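Local coordinates for protein ribosomal RNA small subunit methyltransferase E (Legionella pneumophila, PDB 5O95) that probably methylates the N3 position of a uridine in 16S ribosomal RNA, using S-adenosyl-L-methionine as methyl donor, at residues E52-S56 against V67-S71; E104-A108 against L235-Q239; R8-P12 against L23-A27. All coordinates share one frame; numbering follows the deposited sequence.

Contact 1 of 3, residues E52-S56 against V67-S71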
loop_
_atom_site.group_PDB
_atom_site.type_symbol
_atom_site.label_atom_id
_atom_site.label_comp_id
_atom_site.label_asym_id
_atom_site.label_seq_id
_atom_site.Cartn_x
_atom_site.Cartn_y
_atom_site.Cartn_z
ATOM N N GLU B 52 -21.886 11.102 -13.325
ATOM C CA GLU B 52 -22.243 11.326 -11.929
ATOM C C GLU B 52 -23.629 11.953 -11.881
ATOM O O GLU B 52 -23.911 12.896 -12.629
ATOM C CB GLU B 52 -21.237 12.255 -11.246
ATOM C CG GLU B 52 -19.932 11.542 -10.872
ATOM C CD GLU B 52 -18.964 12.451 -10.152
ATOM O OE1 GLU B 52 -19.316 13.586 -9.767
ATOM O OE2 GLU B 52 -17.818 12.012 -9.933
ATOM N N PHE B 53 -24.487 11.426 -11.006
ATOM C CA PHE B 53 -25.871 11.876 -10.871
ATOM C C PHE B 53 -26.012 12.511 -9.497
ATOM O O PHE B 53 -25.877 11.836 -8.474
ATOM C CB PHE B 53 -26.813 10.689 -11.045
ATOM C CG PHE B 53 -26.654 9.998 -12.371
ATOM C CD1 PHE B 53 -25.682 9.004 -12.533
ATOM C CD2 PHE B 53 -27.473 10.337 -13.450
ATOM C CE1 PHE B 53 -25.504 8.387 -13.759
ATOM C CE2 PHE B 53 -27.301 9.733 -14.683
ATOM C CZ PHE B 53 -26.322 8.735 -14.831
ATOM N N THR B 54 -26.252 13.813 -9.464
ATOM C CA THR B 54 -26.460 14.483 -8.189
ATOM C C THR B 54 -27.877 14.197 -7.746
ATOM O O THR B 54 -28.826 14.432 -8.506
ATOM C CB THR B 54 -26.225 15.984 -8.333
ATOM O OG1 THR B 54 -24.883 16.210 -8.760
ATOM C CG2 THR B 54 -26.437 16.692 -6.993
ATOM N N ALA B 55 -28.030 13.668 -6.538
ATOM C CA ALA B 55 -29.319 13.164 -6.102
ATOM C C ALA B 55 -29.534 13.538 -4.646
ATOM O O ALA B 55 -28.602 13.885 -3.920
ATOM C CB ALA B 55 -29.443 11.640 -6.274
ATOM N N SER B 56 -30.785 13.473 -4.231
ATOM C CA SER B 56 -31.124 13.649 -2.835
ATOM C C SER B 56 -32.121 12.579 -2.437
ATOM O O SER B 56 -32.887 12.063 -3.263
ATOM C CB SER B 56 -31.681 15.033 -2.550
ATOM O OG SER B 56 -32.864 15.223 -3.286
ATOM N N VAL B 67 -34.505 8.085 -4.364
ATOM C CA VAL B 67 -33.704 9.290 -4.544
ATOM C C VAL B 67 -34.185 10.038 -5.776
ATOM O O VAL B 67 -34.598 9.444 -6.774
ATOM C CB VAL B 67 -32.187 9.012 -4.607
ATOM C CG1 VAL B 67 -31.780 8.116 -3.449
ATOM C CG2 VAL B 67 -31.775 8.423 -5.960
ATOM N N ARG B 68 -34.123 11.358 -5.699
ATOM C CA ARG B 68 -34.539 12.222 -6.792
ATOM C C ARG B 68 -33.280 12.715 -7.492
ATOM O O ARG B 68 -32.419 13.333 -6.861
ATOM C CB ARG B 68 -35.382 13.379 -6.254
ATOM C CG ARG B 68 -35.904 14.330 -7.332
ATOM C CD ARG B 68 -36.904 13.640 -8.273
ATOM N NE ARG B 68 -38.097 13.172 -7.571
ATOM C CZ ARG B 68 -39.165 12.658 -8.175
ATOM N NH1 ARG B 68 -39.179 12.537 -9.495
ATOM N NH2 ARG B 68 -40.213 12.255 -7.463
ATOM N N ILE B 69 -33.146 12.375 -8.773
ATOM C CA ILE B 69 -32.004 12.792 -9.573
ATOM C C ILE B 69 -32.191 14.258 -9.943
ATOM O O ILE B 69 -33.174 14.618 -10.606
ATOM C CB ILE B 69 -31.879 11.947 -10.851
ATOM C CG1 ILE B 69 -31.943 10.447 -10.552
ATOM C CG2 ILE B 69 -30.613 12.336 -11.605
ATOM C CD1 ILE B 69 -30.794 9.946 -9.788
ATOM N N ALA B 70 -31.253 15.107 -9.524
ATOM C CA ALA B 70 -31.338 16.528 -9.856
ATOM C C ALA B 70 -30.570 16.882 -11.124
ATOM O O ALA B 70 -31.034 17.710 -11.922
ATOM C CB ALA B 70 -30.806 17.367 -8.695
ATOM N N SER B 71 -29.394 16.299 -11.324
ATOM C CA SER B 71 -28.566 16.708 -12.445
ATOM C C SER B 71 -27.548 15.616 -12.734
ATOM O O SER B 71 -27.321 14.711 -11.916
ATOM C CB SER B 71 -27.895 18.057 -12.186
ATOM O OG SER B 71 -26.981 17.911 -11.111
HETATM O O HOH W 1 -32.393 15.866 -5.817
#
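T54 meets both A70 and S71 in a classic beta bulge between two antiparallel strands of a hairpin, whose N-to-C directions differ here by 129°. T54 O takes a firm bond from A70 N (2.7 Å) and only a weak one from S71 N, while T54 N donates to S71 O (2.8 Å). Beyond the bulge, A55 and I69 form a non-hydrogen-bonded pair, and S56 and R68 bond in both directions, R68 N to S56 O at 2.8 Å.

On one face, A55 CB touches I69 CD1 (4.1 Å), and V67 CG2 also lies against A55 CB. I69 CG2 meets the F53 ring at its edge, near the ring plane. L45 of strand 42-46 packs on V67 and I69. The other face is polar: S56 OG, held between its backbone N and carbonyl carbon (chi1 61°), reaches a water at 2.7 Å that donates to R68 O. The R68 chain bends away, its guanidinium going to G18 O and E58.

The extra residue at the bulge accentuates the twist of this PUA-domain hairpin without breaking its pairing: T54 O is shared by two amides, and R68 O accepts from S56 N as well as the water.

Contact 2 of 3, residues E104-A108 against L235-Q239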
loop_
_atom_site.group_PDB
_atom_site.type_symbol
_atom_site.label_atom_id
_atom_site.label_comp_id
_atom_site.label_asym_id
_atom_site.label_seq_id
_atom_site.Cartn_x
_atom_site.Cartn_y
_atom_site.Cartn_z
ATOM N N GLU B 104 -8.052 1.947 -6.312
ATOM C CA GLU B 104 -7.659 3.326 -5.987
ATOM C C GLU B 104 -6.536 3.811 -6.887
ATOM O O GLU B 104 -6.482 5.004 -7.238
ATOM C CB GLU B 104 -7.188 3.439 -4.530
ATOM C CG GLU B 104 -8.249 3.181 -3.498
ATOM C CD GLU B 104 -7.690 3.170 -2.072
ATOM O OE1 GLU B 104 -6.933 4.088 -1.704
ATOM O OE2 GLU B 104 -8.021 2.234 -1.318
ATOM N N LEU B 105 -5.594 2.909 -7.234
ATOM C CA LEU B 105 -4.474 3.265 -8.093
ATOM C C LEU B 105 -4.832 3.240 -9.565
ATOM O O LEU B 105 -3.935 3.327 -10.406
ATOM C CB LEU B 105 -3.250 2.366 -7.803
ATOM C CG LEU B 105 -2.248 2.927 -6.807
ATOM C CD1 LEU B 105 -1.640 4.229 -7.369
ATOM C CD2 LEU B 105 -2.907 3.224 -5.490
ATOM N N GLY B 106 -6.129 3.146 -9.893
ATOM C CA GLY B 106 -6.573 3.277 -11.265
ATOM C C GLY B 106 -6.384 2.070 -12.153
ATOM O O GLY B 106 -6.435 2.208 -13.374
ATOM N N VAL B 107 -6.149 0.887 -11.580
ATOM C CA VAL B 107 -5.941 -0.290 -12.415
ATOM C C VAL B 107 -7.135 -0.430 -13.357
ATOM O O VAL B 107 -8.271 -0.134 -12.990
ATOM C CB VAL B 107 -5.757 -1.522 -11.512
ATOM C CG1 VAL B 107 -7.119 -2.004 -10.966
ATOM C CG2 VAL B 107 -5.023 -2.651 -12.237
ATOM N N ALA B 108 -6.862 -0.861 -14.590
ATOM C CA ALA B 108 -7.910 -1.012 -15.589
ATOM C C ALA B 108 -8.544 -2.394 -15.552
ATOM O O ALA B 108 -9.748 -2.525 -15.807
ATOM C CB ALA B 108 -7.324 -0.760 -16.981
ATOM N N LEU B 235 1.973 -0.614 -9.200
ATOM C CA LEU B 235 0.960 0.242 -9.809
ATOM C C LEU B 235 1.289 1.714 -9.618
ATOM O O LEU B 235 1.105 2.522 -10.539
ATOM C CB LEU B 235 -0.417 -0.061 -9.238
ATOM C CG LEU B 235 -0.974 -1.434 -9.612
ATOM C CD1 LEU B 235 -2.316 -1.619 -9.007
ATOM C CD2 LEU B 235 -1.038 -1.579 -11.115
ATOM N N SER B 236 1.782 2.085 -8.432
ATOM C CA SER B 236 2.148 3.486 -8.191
ATOM C C SER B 236 3.277 3.918 -9.114
ATOM O O SER B 236 3.255 5.017 -9.680
ATOM C CB SER B 236 2.590 3.655 -6.732
ATOM O OG SER B 236 1.585 3.332 -5.789
ATOM N N VAL B 237 4.308 3.078 -9.234
ATOM C CA VAL B 237 5.451 3.446 -10.054
ATOM C C VAL B 237 5.056 3.512 -11.521
ATOM O O VAL B 237 5.439 4.441 -12.237
ATOM C CB VAL B 237 6.621 2.474 -9.814
ATOM C CG1 VAL B 237 7.735 2.743 -10.812
ATOM C CG2 VAL B 237 7.131 2.582 -8.382
ATOM N N LEU B 238 4.242 2.552 -11.984
ATOM C CA LEU B 238 3.820 2.557 -13.381
ATOM C C LEU B 238 2.896 3.733 -13.687
ATOM O O LEU B 238 3.035 4.366 -14.732
ATOM C CB LEU B 238 3.124 1.236 -13.723
ATOM C CG LEU B 238 4.045 0.018 -13.646
ATOM C CD1 LEU B 238 3.217 -1.253 -13.850
ATOM C CD2 LEU B 238 5.161 0.117 -14.678
ATOM N N GLN B 239 1.976 4.058 -12.774
ATOM C CA GLN B 239 1.101 5.205 -13.009
ATOM C C GLN B 239 1.867 6.510 -12.966
ATOM O O GLN B 239 1.510 7.465 -13.657
ATOM C CB GLN B 239 -0.016 5.257 -11.979
ATOM C CG GLN B 239 -1.066 4.164 -12.137
ATOM C CD GLN B 239 -1.984 4.355 -13.355
ATOM O OE1 GLN B 239 -1.705 5.130 -14.276
ATOM N NE2 GLN B 239 -3.083 3.613 -13.350
#
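L105 and L235 meet flank to flank, CB to CB at 4.0 Å, where the turn after helix 94-104 comes up against helix 227-242. This is the close-fitting part of the contact. Both CB atoms point at the opposing segment, and the L105 side chain reaches across to S236, CD1 lying 3.7 Å from S236 OG and almost as near to S236 CA. The chi1 of L105, -94°, is off a staggered value and puts CD1 over S236. S236 OG bonds back to I232 O and is also hydrogen-bonded to T233 OG1 of the second subunit. L105 itself packs on T229 of the second subunit, so this end of the contact is part of the dimer interface.

V107 against L235 is looser: V107 CB comes no nearer than 4.3 Å to L235 CD1, and I83 of strand 82-88 packs on L235 as well. Q239 is closely placed but weakly bonded. Its CG lies 3.5 Å from L105 O, and the one polar link, Q239 NE2 to L105 O, is 3.1 Å and weak, because the N-H points well off the oxygen (134°). The Q239 chain folds at chi2 (-72°), which carries its amide back toward the turn. The firmer hold on that amide is S79, bonded to OE1. No side of the contact is solvent-facing; all the touching residues are buried.

G106, with positive phi, is the C-prime residue of a Schellman motif, and V107 N closes the turn on S102 O. Just past the helix end, L105 O is the carbonyl that meets Q239 NE2, and the chain passes into strand 109-114. The setting is consistent with the SPOUT methyltransferase fold, whose C-terminal helix packs on the parallel sheet and at the dimer interface; S236 lies about 8 Å, side chain to side chain, from L220, an S-adenosyl-L-methionine-binding residue.

Contact 3 of 3, residues R8-P12 against L23-A27; sequences RIYQP and LSPEA
Q11 grips S24, the N-cap residue of helix 25-34, with both ends of its amide. S24 N donates to Q11 OE1 at 2.8 Å and 165°, while Q11 NE2 donates to S24 OG at 3.0 Å, with the hydroxyl oxygen close to the amide plane. Together the two bonds fix the rotation of the carboxamide. Beside them, L23 crosses the Q11 side chain at about a right angle, CD2 resting 3.7 Å from Q11 OE1, and A27 CB sits 3.3 Å from Q11 NE2. I9 CG2 touches the same A27 methyl at 3.9 Å.

One step out, the second N-H of Q11 NE2 goes back to Y10 O at 2.9 Å, also nearly in the amide plane, so the bend of the Q11 chain at chi2 (-71°) is held by the carbonyl of the residue before it. I9 also touches H30 and V31 of the helix and L43 and L45 of strand 42-46; in this way the edge strand 8-10 of the sheet and the helix are joined along the helix's first turns.

The S24 hydroxyl faces the helix because chi1 is 61°, and there, besides accepting from Q11, OG accepts a hydrogen bond from A27 N at 3.2 Å, the capping bond.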
loop_
_atom_site.group_PDB
_atom_site.type_symbol
_atom_site.label_atom_id
_atom_site.label_comp_id
_atom_site.label_asym_id
_atom_site.label_seq_id
_atom_site.Cartn_x
_atom_site.Cartn_y
_atom_site.Cartn_z
ATOM N N ARG B 8 -20.780 8.759 -2.261
ATOM C CA ARG B 8 -20.890 8.228 -3.613
ATOM C C ARG B 8 -21.401 6.794 -3.577
ATOM O O ARG B 8 -20.966 5.995 -2.741
ATOM C CB ARG B 8 -19.532 8.225 -4.315
ATOM C CG ARG B 8 -19.065 9.607 -4.726
ATOM C CD ARG B 8 -17.557 9.608 -4.972
ATOM N NE ARG B 8 -17.155 8.538 -5.878
ATOM C CZ ARG B 8 -17.338 8.552 -7.198
ATOM N NH1 ARG B 8 -17.930 9.607 -7.810
ATOM N NH2 ARG B 8 -16.958 7.522 -7.919
ATOM N N ILE B 9 -22.307 6.466 -4.502
ATOM C CA ILE B 9 -22.964 5.158 -4.549
ATOM C C ILE B 9 -23.027 4.719 -6.006
ATOM O O ILE B 9 -23.542 5.452 -6.857
ATOM C CB ILE B 9 -24.399 5.216 -3.969
ATOM C CG1 ILE B 9 -24.406 5.682 -2.504
ATOM C CG2 ILE B 9 -25.115 3.874 -4.122
ATOM C CD1 ILE B 9 -23.737 4.665 -1.541
ATOM N N TYR B 10 -22.535 3.521 -6.299
ATOM C CA TYR B 10 -22.604 2.997 -7.652
ATOM C C TYR B 10 -24.006 2.457 -7.913
ATOM O O TYR B 10 -24.502 1.607 -7.160
ATOM C CB TYR B 10 -21.627 1.823 -7.766
ATOM C CG TYR B 10 -21.766 1.008 -9.020
ATOM C CD1 TYR B 10 -21.469 1.536 -10.274
ATOM C CD2 TYR B 10 -22.224 -0.307 -8.954
ATOM C CE1 TYR B 10 -21.586 0.771 -11.427
ATOM C CE2 TYR B 10 -22.351 -1.088 -10.102
ATOM C CZ TYR B 10 -22.042 -0.552 -11.330
ATOM O OH TYR B 10 -22.165 -1.336 -12.454
ATOM N N GLN B 11 -24.647 2.948 -8.986
ATOM C CA GLN B 11 -25.892 2.355 -9.467
ATOM C C GLN B 11 -25.794 2.277 -10.982
ATOM O O GLN B 11 -25.617 3.319 -11.637
ATOM C CB GLN B 11 -27.096 3.242 -9.117
ATOM C CG GLN B 11 -27.507 3.260 -7.644
ATOM C CD GLN B 11 -28.137 1.954 -7.224
ATOM O OE1 GLN B 11 -29.361 1.772 -7.302
ATOM N NE2 GLN B 11 -27.296 1.011 -6.791
ATOM N N PRO B 12 -25.913 1.094 -11.579
ATOM C CA PRO B 12 -25.855 0.999 -13.036
ATOM C C PRO B 12 -27.102 1.624 -13.646
ATOM O O PRO B 12 -28.149 1.732 -13.004
ATOM C CB PRO B 12 -25.821 -0.510 -13.290
ATOM C CG PRO B 12 -26.509 -1.098 -12.100
ATOM C CD PRO B 12 -26.068 -0.227 -10.939
ATOM N N LEU B 23 -33.234 2.910 -5.119
ATOM C CA LEU B 23 -31.924 2.285 -5.152
ATOM C C LEU B 23 -32.069 0.777 -5.176
ATOM O O LEU B 23 -33.052 0.226 -4.676
ATOM C CB LEU B 23 -31.125 2.703 -3.926
ATOM C CG LEU B 23 -30.815 4.193 -3.853
ATOM C CD1 LEU B 23 -29.959 4.433 -2.605
ATOM C CD2 LEU B 23 -30.083 4.664 -5.097
ATOM N N SER B 24 -31.070 0.102 -5.770
ATOM C CA SER B 24 -31.057 -1.349 -5.711
ATOM C C SER B 24 -31.126 -1.778 -4.250
ATOM O O SER B 24 -30.695 -1.035 -3.366
ATOM C CB SER B 24 -29.768 -1.887 -6.320
ATOM O OG SER B 24 -28.632 -1.411 -5.591
ATOM N N PRO B 25 -31.673 -2.964 -3.967
ATOM C CA PRO B 25 -31.739 -3.407 -2.566
ATOM C C PRO B 25 -30.394 -3.361 -1.857
ATOM O O PRO B 25 -30.327 -2.962 -0.688
ATOM C CB PRO B 25 -32.304 -4.831 -2.680
ATOM C CG PRO B 25 -33.177 -4.753 -3.918
ATOM C CD PRO B 25 -32.429 -3.856 -4.870
ATOM N N GLU B 26 -29.318 -3.763 -2.536
ATOM C CA GLU B 26 -27.998 -3.696 -1.914
ATOM C C GLU B 26 -27.623 -2.263 -1.570
ATOM O O GLU B 26 -27.077 -1.998 -0.494
ATOM C CB GLU B 26 -26.937 -4.323 -2.821
ATOM C CG GLU B 26 -27.030 -5.837 -2.873
ATOM C CD GLU B 26 -26.785 -6.467 -1.522
ATOM O OE1 GLU B 26 -25.627 -6.430 -1.065
ATOM O OE2 GLU B 26 -27.747 -6.985 -0.914
ATOM N N ALA B 27 -27.890 -1.326 -2.482
ATOM C CA ALA B 27 -27.527 0.069 -2.234
ATOM C C ALA B 27 -28.470 0.697 -1.219
ATOM O O ALA B 27 -28.056 1.564 -0.444
ATOM C CB ALA B 27 -27.538 0.857 -3.547
#

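From the N terminus, contact 3 closes first: strand 8-10 and the start of helix 25-34 meet across a ten-residue connection containing strand 20-22. Contact 1 comes next, a local hairpin closure between strands 51-61 and 64-74. Contact 2 closes last and spans 126 residues, bringing the turn after helix 94-104 to the C-terminal helix. The three follow in series, none nested in or crossing another. Contacts 3 and 1 share the five-stranded mixed sheet and touch through a weak ion pair between R8 and E52 and through V67 against L23. Contact 2 belongs to the methyltransferase domain, its centre about 30 Å from that of contact 1, and does not touch the others.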